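Local coordinates for protein 3-hydroxyisobutyryl-CoA hydrolase (Mycobacterium thermoresistibile, PDB 4HDT) that probably hydrolyses 3-hydroxyisobutyryl-CoA to 3-hydroxyisobutyrate and free CoA, as a member of the crotonase-like enoyl-CoA hydratase/isomerase family, and binds zinc, at residues A[98-103]-A[285-289]. Residues are numbered along the deposited sequence; the frame is centred on the assembly and turned at random.
Sequences NAHIGR and LEDTL. With ZN (zinc ion), chain B.
Two alpha-helical segments, the C-terminal end of helix 85-103 and the opening turn of helix 285-299, run nearly antiparallel (165° between N-to-C directions), their axes 10.1 Å apart at closest approach. Phi/psi stay near -60/-43 until R103 relaxes to -85/-14; G102 N to N98 O (3.0 Å) and L289 N to L285 O (2.9 Å) are i to i+4 bonds. A99 and E286 face each other, CA atoms 6.2 Å apart. L285 (chi1 t, chi2 p) sets CD2 4.0 Å from A99 CA, 4.0 Å from N98 O and 4.1 Å from G102 CA; a side-chain carbon at G102 would clash with this methyl. E286 leaves the backbone sideways, but its m, p bend brings the carboxylate nearer. R103, also sideways at CB, reaches it with chi1 to chi4 of m, t, m and -85°: NH1 donates to E286 OE2 at 3.0 Å in a salt bridge at the guanidinium edge. One water bridges A99 O (2.9 Å) and E286 OE2 (3.1 Å), donating to both. One turn on, L289 (m, t) sets CD1 3.7 Å from A99 CB, an apolar contact beside the ion pair. The result is an antiparallel helix pair, distant in sequence, whose Leu/Ala/Gly patch is bordered by an interhelical Arg-Glu salt bridge. R103 NH2 also salt-bridges E351, which joins H100 and E49 in binding zinc (H100 NE2 to ZN 2.1 Å). Around the pair, V151 touches N98, F348 lies against A99 and E286, and helix 153-158 packs on L285 and T288; helix 85-103 leads into strand 108-112 of the main crotonase-fold sheet.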
loop_
_atom_site.group_PDB
_atom_site.type_symbol
_atom_site.label_atom_id
_atom_site.label_comp_id
_atom_site.label_asym_id
_atom_site.label_seq_id
_atom_site.Cartn_x
_atom_site.Cartn_y
_atom_site.Cartn_z
ATOM N N ASN A 98 7.334 -7.640 -3.104
ATOM C CA ASN A 98 6.710 -6.474 -3.820
ATOM C C ASN A 98 7.436 -6.190 -5.142
ATOM O O ASN A 98 6.815 -6.028 -6.204
ATOM C CB ASN A 98 6.694 -5.197 -2.937
ATOM C CG ASN A 98 5.999 -5.364 -1.589
ATOM O OD1 ASN A 98 6.485 -4.825 -0.569
ATOM N ND2 ASN A 98 4.865 -6.043 -1.562
ATOM N N ALA A 99 8.759 -6.147 -5.081
ATOM C CA ALA A 99 9.602 -5.933 -6.266
ATOM C C ALA A 99 9.457 -7.024 -7.285
ATOM O O ALA A 99 9.361 -6.771 -8.499
ATOM C CB ALA A 99 11.036 -5.752 -5.848
ATOM N N HIS A 100 9.427 -8.267 -6.818
ATOM C CA HIS A 100 9.234 -9.365 -7.743
ATOM C C HIS A 100 7.911 -9.350 -8.480
ATOM O O HIS A 100 7.865 -9.549 -9.670
ATOM C CB HIS A 100 9.412 -10.717 -7.088
ATOM C CG HIS A 100 9.816 -11.762 -8.087
ATOM N ND1 HIS A 100 9.763 -13.111 -7.818
ATOM C CD2 HIS A 100 10.289 -11.649 -9.355
ATOM C CE1 HIS A 100 10.202 -13.781 -8.872
ATOM N NE2 HIS A 100 10.532 -12.913 -9.813
ATOM N N ILE A 101 6.841 -9.031 -7.793
ATOM C CA ILE A 101 5.539 -8.834 -8.467
ATOM C C ILE A 101 5.646 -7.741 -9.505
ATOM O O ILE A 101 5.154 -7.896 -10.638
ATOM C CB ILE A 101 4.436 -8.497 -7.436
ATOM C CG1 ILE A 101 4.249 -9.659 -6.426
ATOM C CG2 ILE A 101 3.123 -8.199 -8.154
ATOM C CD1 ILE A 101 3.562 -9.222 -5.124
ATOM N N GLY A 102 6.300 -6.646 -9.138
ATOM C CA GLY A 102 6.535 -5.537 -10.059
ATOM C C GLY A 102 7.271 -5.889 -11.349
ATOM O O GLY A 102 6.926 -5.317 -12.428
ATOM N N ARG A 103 8.293 -6.760 -11.272
ATOM C CA ARG A 103 9.060 -7.263 -12.418
ATOM C C ARG A 103 8.458 -8.445 -13.135
ATOM O O ARG A 103 8.979 -8.888 -14.158
ATOM C CB ARG A 103 10.411 -7.823 -11.891
ATOM C CG ARG A 103 11.313 -6.760 -11.401
ATOM C CD ARG A 103 12.726 -7.306 -11.205
ATOM N NE ARG A 103 12.845 -8.568 -10.467
ATOM C CZ ARG A 103 12.903 -8.678 -9.126
ATOM N NH1 ARG A 103 12.864 -7.621 -8.327
ATOM N NH2 ARG A 103 13.019 -9.857 -8.582
ATOM N N LEU A 285 11.757 0.675 -8.907
ATOM C CA LEU A 285 10.995 0.161 -7.768
ATOM C C LEU A 285 11.948 -0.350 -6.685
ATOM O O LEU A 285 11.739 -0.087 -5.499
ATOM C CB LEU A 285 10.003 -0.914 -8.184
ATOM C CG LEU A 285 9.123 -1.608 -7.143
ATOM C CD1 LEU A 285 8.390 -0.589 -6.316
ATOM C CD2 LEU A 285 8.131 -2.563 -7.787
ATOM N N GLU A 286 12.991 -1.066 -7.080
ATOM C CA GLU A 286 13.963 -1.557 -6.093
ATOM C C GLU A 286 14.638 -0.433 -5.307
ATOM O O GLU A 286 14.747 -0.513 -4.080
ATOM C CB GLU A 286 14.997 -2.491 -6.730
ATOM C CG GLU A 286 14.439 -3.806 -7.224
ATOM C CD GLU A 286 13.800 -3.743 -8.590
ATOM O OE1 GLU A 286 13.917 -2.729 -9.309
ATOM O OE2 GLU A 286 13.152 -4.732 -8.948
ATOM N N ASP A 287 15.101 0.613 -5.978
ATOM C CA ASP A 287 15.711 1.733 -5.287
ATOM C C ASP A 287 14.750 2.422 -4.331
ATOM O O ASP A 287 15.133 2.861 -3.236
ATOM C CB ASP A 287 16.267 2.744 -6.271
ATOM C CG ASP A 287 17.466 2.232 -7.039
ATOM O OD1 ASP A 287 17.965 1.116 -6.745
ATOM O OD2 ASP A 287 17.847 2.972 -7.979
ATOM N N THR A 288 13.485 2.494 -4.709
ATOM C CA THR A 288 12.478 3.087 -3.858
ATOM C C THR A 288 12.258 2.236 -2.609
ATOM O O THR A 288 12.157 2.745 -1.473
ATOM C CB THR A 288 11.161 3.302 -4.631
ATOM O OG1 THR A 288 11.421 4.059 -5.823
ATOM C CG2 THR A 288 10.159 4.049 -3.822
ATOM N N LEU A 289 12.136 0.939 -2.811
ATOM C CA LEU A 289 11.988 0.021 -1.664
ATOM C C LEU A 289 13.200 0.095 -0.742
ATOM O O LEU A 289 13.074 -0.109 0.443
ATOM C CB LEU A 289 11.779 -1.417 -2.148
ATOM C CG LEU A 289 10.394 -1.640 -2.789
ATOM C CD1 LEU A 289 10.342 -2.886 -3.672
ATOM C CD2 LEU A 289 9.349 -1.722 -1.718
HETATM ZN ZN ZN B . 11.660 -13.153 -11.555
HETATM O O HOH W 1 10.159 -4.200 -9.481
#